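Local structure of cobalamin biosynthesis protein CobN (Mycobacterium tuberculosis, 7C6O) at residues 120-123 against 124-128; 156-160 against 161-165. The protein is the large catalytic subunit of cobaltochelatase, the ligase that inserts cobalt into the corrin ring during cobalamin biosynthesis. All coordinates share one frame; numbering follows the deposited sequence.

Interaction 1. Residues 120-123 against 124-128; sequences DAEL and TDRST. With NA (sodium ion), chain F.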
# COMPACT_ATOMS: atom_id res chain seq x y z
N ASP A 120 4.70 49.47 -8.57
CA ASP A 120 6.06 49.93 -8.31
C ASP A 120 6.21 51.34 -8.85
O ASP A 120 6.12 51.56 -10.07
CB ASP A 120 7.07 48.97 -8.95
CG ASP A 120 8.51 49.27 -8.57
OD1 ASP A 120 8.94 50.44 -8.67
OD2 ASP A 120 9.21 48.33 -8.16
N ALA A 121 6.44 52.31 -7.96
CA ALA A 121 6.50 53.70 -8.38
C ALA A 121 7.65 53.95 -9.35
O ALA A 121 7.53 54.80 -10.24
CB ALA A 121 6.62 54.62 -7.16
N GLU A 122 8.77 53.24 -9.19
CA GLU A 122 9.89 53.43 -10.12
C GLU A 122 9.55 52.91 -11.51
O GLU A 122 9.89 53.54 -12.51
CB GLU A 122 11.15 52.75 -9.59
CG GLU A 122 12.35 52.96 -10.50
CD GLU A 122 13.59 52.23 -10.02
OE1 GLU A 122 14.67 52.46 -10.61
OE2 GLU A 122 13.49 51.43 -9.07
N LEU A 123 8.90 51.74 -11.59
CA LEU A 123 8.48 51.24 -12.89
C LEU A 123 7.47 52.17 -13.55
O LEU A 123 7.53 52.42 -14.76
CB LEU A 123 7.90 49.83 -12.75
CG LEU A 123 8.87 48.72 -12.36
CD1 LEU A 123 8.17 47.37 -12.33
CD2 LEU A 123 10.06 48.68 -13.31
N THR A 124 6.54 52.71 -12.76
CA THR A 124 5.59 53.68 -13.30
C THR A 124 6.33 54.88 -13.89
O THR A 124 6.03 55.31 -15.01
CB THR A 124 4.62 54.14 -12.20
OG1 THR A 124 3.82 53.03 -11.79
CG2 THR A 124 3.72 55.25 -12.73
N ASP A 125 7.31 55.42 -13.15
CA ASP A 125 8.01 56.62 -13.61
C ASP A 125 8.94 56.33 -14.78
O ASP A 125 9.10 57.18 -15.66
CB ASP A 125 8.79 57.24 -12.46
CG ASP A 125 7.88 57.83 -11.39
OD1 ASP A 125 6.73 58.20 -11.72
OD2 ASP A 125 8.31 57.92 -10.22
N ARG A 126 9.56 55.15 -14.82
CA ARG A 126 10.47 54.81 -15.91
C ARG A 126 9.74 54.46 -17.20
O ARG A 126 10.36 54.50 -18.27
CB ARG A 126 11.38 53.64 -15.52
CG ARG A 126 12.50 54.02 -14.57
CD ARG A 126 13.38 52.82 -14.27
NE ARG A 126 14.43 53.15 -13.32
CZ ARG A 126 15.61 53.64 -13.66
NH1 ARG A 126 15.90 53.86 -14.94
NH2 ARG A 126 16.51 53.92 -12.73
N SER A 127 8.45 54.11 -17.13
CA SER A 127 7.67 53.88 -18.33
C SER A 127 7.71 55.10 -19.24
O SER A 127 7.72 56.25 -18.77
CB SER A 127 6.22 53.55 -17.97
OG SER A 127 6.14 52.46 -17.07
N THR A 128 7.74 54.87 -20.55
CA THR A 128 7.74 55.96 -21.51
C THR A 128 6.33 56.33 -21.97
O THR A 128 6.17 56.97 -23.02
CB THR A 128 8.63 55.61 -22.71
OG1 THR A 128 8.28 54.32 -23.23
CG2 THR A 128 10.10 55.57 -22.28
NA NA F . 7.99 58.18 -17.54
O HOH W 1 5.70 57.56 -16.60
O HOH W 2 10.21 58.51 -18.55
O HOH W 3 8.03 60.32 -16.33
O HOH W 4 6.67 59.27 -19.29
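Glu122 turns its CG anti to the backbone N (chi1 -178°) and runs on fully extended, while Arg126, one helical turn later, holds CG beside its own backbone N (chi1 -76°) and is straight from CG to NE. The two chains therefore lie side by side and point the same way. Glu122 OE1 sits at the edge of the guanidinium and near its plane, in a salt bridge 2.8 Å from Arg126 NE. NE comes from the anti side of OE1, tilted out of the carboxylate plane, and the two flat groups are turned 48° apart. Arg126 NH2 adds a weak bond to the same oxygen.

At the start of the helix, Asp120 is the N-cap. Its OD1 takes Leu123 N at 3.2 Å, from above the carboxylate plane, and a weak bond from Glu122 N. At the other end, Leu123 O accepts twice. Ser127 OG reaches it at 2.7 Å and Ser127 N at 3.1 Å, from opposite faces of the carbonyl plane. There a sodium ion is bound by Asp125 O (2.4 Å), in the last turn, and Ser127 O (2.3 Å), just past it, with four waters. One of these waters also donates to Thr124 O.

Helix 121-126 lies against strand 110-114 through Leu123 and Arg126, which touch Leu112. Ser127 OG also bonds to Leu112 N, and Thr124 packs on Ala131 and Leu135 of helix 131-143.

Interaction 2. Residues 156-160 against 161-165; sequences LCDTV and LMTGF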
# COMPACT_ATOMS: atom_id res chain seq x y z
N LEU A 156 -4.56 50.27 -24.30
CA LEU A 156 -3.23 50.79 -24.62
C LEU A 156 -3.20 51.40 -26.02
O LEU A 156 -2.61 52.47 -26.22
CB LEU A 156 -2.19 49.68 -24.50
CG LEU A 156 -1.95 49.22 -23.07
CD1 LEU A 156 -1.03 48.02 -23.07
CD2 LEU A 156 -1.36 50.36 -22.25
N CYS A 157 -3.84 50.75 -26.99
CA CYS A 157 -3.87 51.29 -28.34
C CYS A 157 -4.57 52.65 -28.37
O CYS A 157 -4.03 53.62 -28.92
CB CYS A 157 -4.57 50.30 -29.28
SG CYS A 157 -3.60 48.84 -29.67
N ASP A 158 -5.76 52.74 -27.78
CA ASP A 158 -6.50 54.00 -27.81
C ASP A 158 -5.78 55.09 -27.02
O ASP A 158 -5.80 56.26 -27.41
CB ASP A 158 -7.91 53.80 -27.26
CG ASP A 158 -8.80 53.00 -28.19
OD1 ASP A 158 -8.29 52.50 -29.21
OD2 ASP A 158 -10.01 52.89 -27.90
N THR A 159 -5.15 54.72 -25.90
CA THR A 159 -4.49 55.72 -25.06
C THR A 159 -3.18 56.19 -25.68
O THR A 159 -2.91 57.40 -25.72
CB THR A 159 -4.25 55.15 -23.66
OG1 THR A 159 -5.50 54.82 -23.05
CG2 THR A 159 -3.52 56.17 -22.79
N VAL A 160 -2.36 55.26 -26.14
CA VAL A 160 -1.01 55.58 -26.61
C VAL A 160 -1.01 55.98 -28.08
O VAL A 160 -0.39 56.98 -28.46
CB VAL A 160 -0.06 54.39 -26.36
CG1 VAL A 160 1.32 54.68 -26.91
CG2 VAL A 160 0.00 54.07 -24.87
N LEU A 161 -1.70 55.23 -28.93
CA LEU A 161 -1.69 55.48 -30.37
C LEU A 161 -2.89 56.28 -30.85
O LEU A 161 -2.95 56.62 -32.03
CB LEU A 161 -1.63 54.15 -31.13
CG LEU A 161 -0.49 53.23 -30.71
CD1 LEU A 161 -0.64 51.86 -31.35
CD2 LEU A 161 0.86 53.85 -31.07
N MET A 162 -3.84 56.57 -29.96
CA MET A 162 -5.05 57.34 -30.28
C MET A 162 -5.89 56.66 -31.36
O MET A 162 -6.54 57.32 -32.18
CB MET A 162 -4.70 58.78 -30.68
CG MET A 162 -3.88 59.49 -29.61
SD MET A 162 -3.73 61.27 -29.84
CE MET A 162 -5.40 61.80 -29.50
N THR A 163 -5.90 55.33 -31.36
CA THR A 163 -6.87 54.57 -32.12
C THR A 163 -8.25 54.69 -31.48
O THR A 163 -8.43 55.36 -30.45
CB THR A 163 -6.45 53.10 -32.22
OG1 THR A 163 -6.27 52.57 -30.90
CG2 THR A 163 -5.14 52.97 -32.99
N GLY A 164 -9.23 54.03 -32.08
CA GLY A 164 -10.60 54.15 -31.60
C GLY A 164 -11.31 52.83 -31.41
O GLY A 164 -12.48 52.70 -31.77
N PHE A 165 -10.62 51.84 -30.83
CA PHE A 165 -11.25 50.55 -30.60
C PHE A 165 -12.33 50.64 -29.53
O PHE A 165 -13.34 49.92 -29.61
CB PHE A 165 -10.21 49.51 -30.18
CG PHE A 165 -9.23 49.16 -31.26
CD1 PHE A 165 -9.53 48.20 -32.20
CD2 PHE A 165 -7.99 49.79 -31.32
CE1 PHE A 165 -8.63 47.87 -33.20
CE2 PHE A 165 -7.08 49.47 -32.31
CZ PHE A 165 -7.40 48.51 -33.25
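Asp158, near the end of helix 146-161, meets Thr163 and Phe165 of the loop that follows. Its CB lies 3.6 Å from Thr163 O, and CG is nearer still to that carbonyl. OD1 accepts from Thr163 OG1 at 2.6 Å through its anti lone pair, and from Phe165 N at 2.9 Å through its syn lone pair, with an N-H...O angle of 151°. OD2 accepts from Gly166 N, the next residue of the loop.

Thr163 keeps OG1 between its backbone N and carbonyl carbon (chi1 56°), which points the hydroxyl back at the helix. There its side chain crosses that of Asp158 at about a right angle. Asp158 OD1 also lies at the edge of the Phe165 ring, near its plane, 3.4 Å from CD2. Cys157 CB approaches the same ring obliquely, 4.0 Å from Phe165 CD2, and its SG makes an oblique sulfur-aromatic contact.

The backbone changes course at Met162, which has positive phi. Before it, Leu161 N still bonds to Cys157 O at 2.8 Å, within a helix end that includes a wider pi-type turn.

One carboxylate thus joins three residues of the exit loop to the helix. Two donors on separate lone pairs hold the rotation of the carboxylate, and together with the OD2 bond they would probably favour the charged form of Asp158, although Thr163 O, 3.1 Å from OD1, would weigh against it.

How the interactions relate
Interaction 1 comes first along the chain, on helix 121-126. Interaction 2 follows at the end of helix 146-161 and in the loop leading to strand 176-178. Their centres are about 20 Å apart and their nearest atoms about 7 Å, without touching. Both belong to the N-terminal part of the chain, built around the parallel sheet with strand order 62-65, 42-46, 84-89, 110-114. Interaction 1 lies by strand 110-114, an outer strand of the sheet, and interaction 2 by strand 84-89. Helix 131-143 touches both. Their centres lie about 56 and 61 Å from the centre of the chain, so both belong to an outlying part of the subunit, and neither gives evidence about where the metal is inserted.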